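Local atomic coordinates of nucleoprotein (Schmallenberg virus, PDB entry 4JNG), a protein that encapsidates the viral genomic RNA, protecting it from nucleases, in a helical nucleocapsid that serves as template for transcription and replication. Residues Asp156-Pro159 with Leu160-Glu163; Glu163-Arg166 with Val167-Asn171. One frame throughout, in Å; residues are numbered along the deposited sequence.

Contact 1: Asp156-Pro159 with Leu160-Glu163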
ATOM      1  N   ASP B 156      29.009  16.292  17.685  1.00  7.99           N
ATOM      2  CA  ASP B 156      30.195  15.438  17.669  1.00  9.63           C
ATOM      3  C   ASP B 156      29.984  14.211  16.788  1.00  9.77           C
ATOM      4  O   ASP B 156      30.139  13.077  17.241  1.00 10.07           O
ATOM      5  CB  ASP B 156      30.554  15.026  19.107  1.00 11.47           C
ATOM      6  CG  ASP B 156      30.995  16.202  19.961  1.00 14.59           C
ATOM      7  OD1 ASP B 156      31.787  17.042  19.476  1.00 16.34           O
ATOM      8  OD2 ASP B 156      30.562  16.281  21.130  1.00 18.30           O
ATOM      9  N   PHE B 157      29.583  14.466  15.543  1.00 10.23           N
ATOM     10  CA  PHE B 157      29.414  13.440  14.501  1.00 10.98           C
ATOM     11  C   PHE B 157      28.369  12.349  14.767  1.00 11.23           C
ATOM     12  O   PHE B 157      28.210  11.452  13.945  1.00 12.30           O
ATOM     13  CB  PHE B 157      30.767  12.778  14.173  1.00 13.21           C
ATOM     14  CG  PHE B 157      31.633  13.587  13.250  1.00 16.20           C
ATOM     15  CD1 PHE B 157      31.325  13.684  11.900  1.00 19.57           C
ATOM     16  CD2 PHE B 157      32.768  14.236  13.725  1.00 17.25           C
ATOM     17  CE1 PHE B 157      32.124  14.424  11.042  1.00 22.16           C
ATOM     18  CE2 PHE B 157      33.570  14.976  12.875  1.00 19.58           C
ATOM     19  CZ  PHE B 157      33.247  15.071  11.529  1.00 22.66           C
ATOM     20  N   TYR B 158      27.638  12.413  15.875  1.00 11.95           N
ATOM     21  CA  TYR B 158      26.739  11.308  16.228  1.00 12.20           C
ATOM     22  C   TYR B 158      25.634  11.019  15.201  1.00  9.76           C
ATOM     23  O   TYR B 158      25.368   9.857  14.911  1.00 10.61           O
ATOM     24  CB  TYR B 158      26.150  11.490  17.637  1.00 14.09           C
ATOM     25  CG  TYR B 158      27.124  11.079  18.716  1.00 15.73           C
ATOM     26  CD1 TYR B 158      27.601   9.772  18.774  1.00 18.09           C
ATOM     27  CD2 TYR B 158      27.595  11.987  19.653  1.00 14.88           C
ATOM     28  CE1 TYR B 158      28.505   9.379  19.744  1.00 19.53           C
ATOM     29  CE2 TYR B 158      28.500  11.601  20.629  1.00 17.46           C
ATOM     30  CZ  TYR B 158      28.949  10.296  20.669  1.00 20.07           C
ATOM     31  OH  TYR B 158      29.844   9.904  21.632  1.00 23.87           O
ATOM     32  N   PRO B 159      24.987  12.066  14.652  1.00  5.97           N
ATOM     33  CA  PRO B 159      23.913  11.808  13.691  1.00  5.43           C
ATOM     34  C   PRO B 159      24.393  11.065  12.436  1.00  5.99           C
ATOM     35  O   PRO B 159      23.659  10.250  11.894  1.00  5.81           O
ATOM     36  CB  PRO B 159      23.410  13.213  13.330  1.00  5.07           C
ATOM     37  CG  PRO B 159      23.814  14.070  14.473  1.00  5.03           C
ATOM     38  CD  PRO B 159      25.105  13.498  14.973  1.00  5.22           C
ATOM     39  N   LEU B 160      25.617  11.353  12.003  1.00  7.04           N
ATOM     40  CA  LEU B 160      26.239  10.656  10.878  1.00  8.72           C
ATOM     41  C   LEU B 160      26.395   9.166  11.133  1.00 10.17           C
ATOM     42  O   LEU B 160      25.978   8.350  10.313  1.00 11.09           O
ATOM     43  CB  LEU B 160      27.613  11.251  10.561  1.00  9.67           C
ATOM     44  CG  LEU B 160      28.468  10.458   9.563  1.00 11.25           C
ATOM     45  CD1 LEU B 160      27.770  10.312   8.221  1.00 11.03           C
ATOM     46  CD2 LEU B 160      29.823  11.124   9.404  1.00 13.73           C
ATOM     47  N   VAL B 161      27.006   8.821  12.265  1.00 12.62           N
ATOM     48  CA  VAL B 161      27.295   7.420  12.576  1.00 13.58           C
ATOM     49  C   VAL B 161      26.044   6.676  13.050  1.00 13.61           C
ATOM     50  O   VAL B 161      25.903   5.482  12.789  1.00 14.66           O
ATOM     51  CB  VAL B 161      28.466   7.258  13.580  1.00 14.45           C
ATOM     52  CG1 VAL B 161      29.713   7.963  13.060  1.00 14.58           C
ATOM     53  CG2 VAL B 161      28.106   7.760  14.976  1.00 15.53           C
ATOM     54  N   ILE B 162      25.133   7.376  13.728  1.00 12.64           N
ATOM     55  CA  ILE B 162      23.817   6.808  14.068  1.00 11.05           C
ATOM     56  C   ILE B 162      23.085   6.318  12.811  1.00 12.08           C
ATOM     57  O   ILE B 162      22.356   5.324  12.853  1.00 11.93           O
ATOM     58  CB  ILE B 162      22.924   7.828  14.808  1.00 10.80           C
ATOM     59  CG1 ILE B 162      23.402   8.007  16.258  1.00 11.10           C
ATOM     60  CG2 ILE B 162      21.463   7.372  14.813  1.00 10.62           C
ATOM     61  CD1 ILE B 162      22.794   9.200  16.976  1.00 10.84           C
ATOM     62  N   GLU B 163      23.270   7.030  11.705  1.00 12.97           N
ATOM     63  CA  GLU B 163      22.622   6.665  10.451  1.00 13.98           C
ATOM     64  C   GLU B 163      23.346   5.497   9.787  1.00 12.98           C
ATOM     65  O   GLU B 163      22.702   4.592   9.253  1.00 13.24           O
ATOM     66  CB  GLU B 163      22.555   7.864   9.513  1.00 16.21           C
ATOM     67  CG  GLU B 163      21.231   7.976   8.781  1.00 20.66           C
ATOM     68  CD  GLU B 163      20.670   9.386   8.810  1.00 25.23           C
ATOM     69  OE1 GLU B 163      19.856   9.680   9.711  1.00 30.38           O
ATOM     70  OE2 GLU B 163      21.051  10.197   7.942  1.00 31.17           O
TER

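Contact 2: Glu163-Arg166 with Val167-Asn171. With nucleotides of chain A.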
ATOM      1  N   GLU B 163      23.270   7.030  11.705  1.00 12.97           N
ATOM      2  CA  GLU B 163      22.622   6.665  10.451  1.00 13.98           C
ATOM      3  C   GLU B 163      23.346   5.497   9.787  1.00 12.98           C
ATOM      4  O   GLU B 163      22.702   4.592   9.253  1.00 13.24           O
ATOM      5  CB  GLU B 163      22.555   7.864   9.513  1.00 16.21           C
ATOM      6  CG  GLU B 163      21.231   7.976   8.781  1.00 20.66           C
ATOM      7  CD  GLU B 163      20.670   9.386   8.810  1.00 25.23           C
ATOM      8  OE1 GLU B 163      19.856   9.680   9.711  1.00 30.38           O
ATOM      9  OE2 GLU B 163      21.051  10.197   7.942  1.00 31.17           O
ATOM     10  N   MET B 164      24.678   5.518   9.827  1.00 13.87           N
ATOM     11  CA  MET B 164      25.472   4.390   9.345  1.00 15.93           C
ATOM     12  C   MET B 164      24.999   3.116  10.033  1.00 14.47           C
ATOM     13  O   MET B 164      24.624   2.152   9.367  1.00 16.94           O
ATOM     14  CB  MET B 164      26.971   4.609   9.594  1.00 19.79           C
ATOM     15  CG  MET B 164      27.654   5.474   8.546  1.00 24.71           C
ATOM     16  SD  MET B 164      29.402   5.757   8.894  1.00 29.00           S
ATOM     17  CE  MET B 164      29.888   6.706   7.457  1.00 30.81           C
ATOM     18  N   HIS B 165      24.989   3.134  11.366  1.00 11.66           N
ATOM     19  CA  HIS B 165      24.510   2.000  12.156  1.00 11.01           C
ATOM     20  C   HIS B 165      23.080   1.588  11.799  1.00 10.78           C
ATOM     21  O   HIS B 165      22.745   0.408  11.881  1.00 11.16           O
ATOM     22  CB  HIS B 165      24.611   2.293  13.661  1.00 12.77           C
ATOM     23  CG  HIS B 165      26.013   2.252  14.189  1.00 15.90           C
ATOM     24  ND1 HIS B 165      26.746   1.087  14.255  1.00 18.99           N
ATOM     25  CD2 HIS B 165      26.815   3.229  14.675  1.00 17.97           C
ATOM     26  CE1 HIS B 165      27.941   1.347  14.758  1.00 21.40           C
ATOM     27  NE2 HIS B 165      28.007   2.641  15.024  1.00 21.09           N
ATOM     28  N   ARG B 166      22.237   2.545  11.419  1.00 11.07           N
ATOM     29  CA  ARG B 166      20.867   2.215  11.017  1.00 13.45           C
ATOM     30  C   ARG B 166      20.833   1.412   9.712  1.00 16.80           C
ATOM     31  O   ARG B 166      19.977   0.551   9.546  1.00 20.27           O
ATOM     32  CB  ARG B 166      19.997   3.466  10.885  1.00 15.01           C
ATOM     33  CG  ARG B 166      19.410   3.970  12.200  1.00 18.53           C
ATOM     34  CD  ARG B 166      18.197   4.849  11.946  1.00 22.02           C
ATOM     35  NE  ARG B 166      18.509   5.985  11.075  1.00 23.33           N
ATOM     36  CZ  ARG B 166      17.613   6.864  10.623  1.00 26.67           C
ATOM     37  NH1 ARG B 166      16.332   6.753  10.939  1.00 28.92           N
ATOM     38  NH2 ARG B 166      17.988   7.854   9.832  1.00 26.86           N
ATOM     39  N   VAL B 167      21.756   1.695   8.796  1.00 19.93           N
ATOM     40  CA  VAL B 167      21.869   0.927   7.554  1.00 24.20           C
ATOM     41  C   VAL B 167      22.419  -0.474   7.846  1.00 21.77           C
ATOM     42  O   VAL B 167      21.993  -1.462   7.240  1.00 20.69           O
ATOM     43  CB  VAL B 167      22.783   1.647   6.532  1.00 32.60           C
ATOM     44  CG1 VAL B 167      23.076   0.760   5.322  1.00 41.07           C
ATOM     45  CG2 VAL B 167      22.158   2.964   6.091  1.00 32.39           C
ATOM     46  N   LEU B 168      23.358  -0.549   8.784  1.00 19.46           N
ATOM     47  CA  LEU B 168      24.060  -1.793   9.081  1.00 19.16           C
ATOM     48  C   LEU B 168      23.271  -2.769   9.946  1.00 11.98           C
ATOM     49  O   LEU B 168      23.208  -3.955   9.634  1.00 20.58           O
ATOM     50  CB  LEU B 168      25.401  -1.493   9.758  1.00 21.45           C
ATOM     51  CG  LEU B 168      26.496  -0.993   8.816  1.00 21.29           C
ATOM     52  CD1 LEU B 168      27.602  -0.296   9.597  1.00 23.50           C
ATOM     53  CD2 LEU B 168      27.047  -2.148   7.986  1.00 21.86           C
ATOM     54  N   LYS B 169      22.689  -2.287  11.038  1.00 19.28           N
ATOM     55  CA  LYS B 169      22.041  -3.175  12.009  1.00 19.26           C
ATOM     56  C   LYS B 169      20.549  -3.298  11.752  1.00 21.18           C
ATOM     57  O   LYS B 169      20.001  -4.400  11.755  1.00 19.91           O
ATOM     58  CB  LYS B 169      22.326  -2.704  13.430  1.00 13.14           C
ATOM     59  CG  LYS B 169      23.813  -2.681  13.727  1.00 11.90           C
ATOM     60  CD  LYS B 169      24.105  -2.797  15.212  1.00 13.07           C
ATOM     61  CE  LYS B 169      25.563  -2.473  15.496  1.00 16.00           C
ATOM     62  NZ  LYS B 169      25.898  -2.585  16.941  1.00 20.00           N
ATOM     63  N   ASP B 170      19.900  -2.164  11.521  1.00 23.04           N
ATOM     64  CA  ASP B 170      18.554  -2.153  10.971  1.00 25.49           C
ATOM     65  C   ASP B 170      18.754  -2.281   9.465  1.00 27.69           C
ATOM     66  O   ASP B 170      19.889  -2.222   8.979  1.00 26.50           O
ATOM     67  CB  ASP B 170      17.808  -0.856  11.330  1.00 26.40           C
ATOM     68  CG  ASP B 170      18.075  -0.393  12.760  1.00 26.47           C
ATOM     69  OD1 ASP B 170      18.471  -1.229  13.597  1.00 20.00           O
ATOM     70  OD2 ASP B 170      17.899   0.812  13.046  1.00 27.85           O
ATOM     71  N   ASN B 171      17.673  -2.468   8.720  1.00 33.93           N
ATOM     72  CA  ASN B 171      17.769  -2.516   7.264  1.00 41.98           C
ATOM     73  C   ASN B 171      17.159  -1.258   6.662  1.00 41.77           C
ATOM     74  O   ASN B 171      16.250  -1.315   5.828  1.00 43.81           O
ATOM     75  CB  ASN B 171      17.133  -3.796   6.723  1.00 50.01           C
ATOM     76  CG  ASN B 171      17.877  -5.040   7.172  1.00 57.54           C
ATOM     77  OD1 ASN B 171      17.345  -5.860   7.921  1.00 64.87           O
ATOM     78  ND2 ASN B 171      19.126  -5.179   6.730  1.00 56.04           N
TER
ATOM     79  P     U A  28       8.618   3.844  10.304  1.00 24.81           P
ATOM     80  OP1   U A  28       7.906   2.564  10.546  1.00 30.77           O
ATOM     81  OP2   U A  28       7.861   5.118  10.357  1.00 24.58           O
ATOM     82  O5'   U A  28       9.840   3.911  11.325  1.00 19.95           O
ATOM     83  C5'   U A  28      10.520   2.712  11.739  1.00 19.14           C
ATOM     84  C4'   U A  28      11.617   3.033  12.726  1.00 19.36           C
ATOM     85  O4'   U A  28      12.607   3.888  12.106  1.00 17.63           O
ATOM     86  C3'   U A  28      11.179   3.799  13.963  1.00 20.05           C
ATOM     87  O3'   U A  28      10.606   2.915  14.917  1.00 22.06           O
ATOM     88  C2'   U A  28      12.475   4.463  14.420  1.00 18.07           C
ATOM     89  O2'   U A  28      13.263   3.671  15.285  1.00 19.57           O
ATOM     90  C1'   U A  28      13.178   4.739  13.086  1.00 15.43           C
ATOM     91  N1    U A  28      13.032   6.129  12.632  1.00 11.99           N
ATOM     92  C2    U A  28      14.126   6.963  12.741  1.00 12.95           C
ATOM     93  O2    U A  28      15.198   6.595  13.194  1.00 15.08           O
ATOM     94  N3    U A  28      13.922   8.246  12.297  1.00 13.11           N
ATOM     95  C4    U A  28      12.761   8.770  11.768  1.00 12.41           C
ATOM     96  O4    U A  28      12.736   9.948  11.412  1.00 13.09           O
ATOM     97  C5    U A  28      11.673   7.845  11.689  1.00 11.97           C
ATOM     98  C6    U A  28      11.840   6.589  12.117  1.00 11.66           C
ATOM     99  P     U A  27       7.424   7.466   6.348  1.00 19.39           P
ATOM    100  OP1   U A  27       5.993   7.174   6.615  1.00 19.68           O
ATOM    101  OP2   U A  27       8.040   8.682   6.943  1.00 19.84           O
ATOM    102  O5'   U A  27       8.261   6.181   6.796  1.00 19.05           O
ATOM    103  C5'   U A  27       9.394   5.698   6.042  1.00 18.79           C
ATOM    104  C4'   U A  27      10.272   4.758   6.852  1.00 18.75           C
ATOM    105  O4'   U A  27      11.667   5.053   6.548  1.00 20.18           O
ATOM    106  C3'   U A  27      10.154   4.795   8.379  1.00 18.46           C
ATOM    107  O3'   U A  27       9.330   3.740   8.866  1.00 20.82           O
ATOM    108  C2'   U A  27      11.593   4.579   8.840  1.00 18.50           C
ATOM    109  O2'   U A  27      11.977   3.219   8.888  1.00 19.62           O
ATOM    110  C1'   U A  27      12.377   5.296   7.745  1.00 19.25           C
ATOM    111  N1    U A  27      12.496   6.753   7.934  1.00 20.03           N
ATOM    112  C2    U A  27      13.703   7.251   8.389  1.00 20.63           C
ATOM    113  O2    U A  27      14.657   6.542   8.646  1.00 21.72           O
ATOM    114  N3    U A  27      13.745   8.615   8.538  1.00 19.16           N
ATOM    115  C4    U A  27      12.731   9.514   8.285  1.00 18.49           C
ATOM    116  O4    U A  27      12.927  10.716   8.468  1.00 20.90           O
ATOM    117  C5    U A  27      11.517   8.922   7.821  1.00 18.64           C
ATOM    118  C6    U A  27      11.442   7.597   7.663  1.00 19.71           C
TER

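Contact 1: Asp156-Pro159 with Leu160-Glu163
Ile162 N donates to Tyr158 O over 2.8 Å, the N-H pointing well at the acceptor (162°). One residue further on, Glu163 N reaches Pro159 O at 3.2 Å on a more bent path of 138°. The bond from Val161 N to Phe157 O is straight but weak, at 3.3 Å. These three i to i+4 bonds make up the first turn of helix 158-168, with Phe157 at the N-cap and Tyr158 and Pro159 opening the helix. Proline suits this place: it has no N-H to give, and a first-turn residue has no preceding helical carbonyl to give it to. Packing follows the same turn. The Phe157 ring and the Leu160 side chain run side by side and point the same way, meeting at Phe157 CD1 and Leu160 CD2, 3.9 Å apart. A chi1 of 170° turns Leu160 CG away from the backbone N and sets the side chain alongside that ring. Ile162 folds back over the Tyr158 carbonyl, and its CD1 lies 4.1 Å from Tyr158 CB. Val161 CG2 approaches the Tyr158 ring more loosely, 4.3 Å from Tyr158 CD1 and oblique to the ring; Asp156 O sits over one face of this ring, offset toward the rim. Outside the turn, Phe157 stacks on Tyr185, Tyr158 and Val161 rest on Val208 of helix 198-209, and Leu160 packs both on helix 177-181 and on Arg223 of a second subunit.

Contact 2: Glu163-Arg166 with Val167-Asn171
Lys169 N closes on His165 O at 2.8 Å with a nearly straight N-H (168°), the last of three i to i+4 bonds that carry helix 158-168 toward its C-terminal end. Before it, Leu168 N binds Met164 O at 3.0 Å, and Val167 N binds Glu163 O at 3.1 Å. Val167 N also makes a weak, strongly bent second bond to Met164 O. The tight part centres on His165 and Val167, whose CB lies 3.4 Å from Met164 O. The imidazole is stacked on Phe205 and fixed through NE2 to the Phe205 carbonyl, whereas ND1 is buried without a polar partner. Lys169, extended beyond CG, runs alongside His165 and brings CE to 4.0 Å from His165 ND1, at the exposed border of the contact.

Arg166 lies on the RNA-binding side. A bend at chi3 (-57°) turns its guanidinium back toward Glu163, whose OE1 forms a salt bridge with Arg166 NH2 at 2.6 Å; the hydrogen bond within it is weak in angle. Arg166 NH1 faces the bases of chain A and lies 2.8 Å from U27 O2. The bridge is consistent with Glu163 positioning, from the second shell, an arginine that binds RNA. The Asp170 carboxylate crosses the arginine stem, OD2 lying 3.6 Å from Arg166 CG, and its plane is 86° from the guanidinium; OD1 is engaged by Lys130. Among its neighbours, this end of the helix lies between helix 198-209, reached by Met164, His165 and Leu168, and helix 177-181, where Met177 meets Glu163, Met164 and Val167; Arg223 and Gln227 of a second subunit pack on Met164 and Leu168.

Overall arrangement
From the N-terminal side, the chain enters helix 158-168 through contact 1, runs along it, and leaves through contact 2. Neither contact closes a long loop: each joins consecutive segments, and the two overlap at Glu163 without nesting or crossing. Their centres are 11 Å apart. Contact 1 is the more buried, its centre about 11 Å from the centre of the chain, against about 16 Å for the centre of contact 2, where the helix meets the nucleotides. The shared helix packs on helices 177-181 and 198-209 in both contacts, and at both it touches a second subunit, so one short helix connects the protein interior, the RNA-binding surface and the oligomer interface.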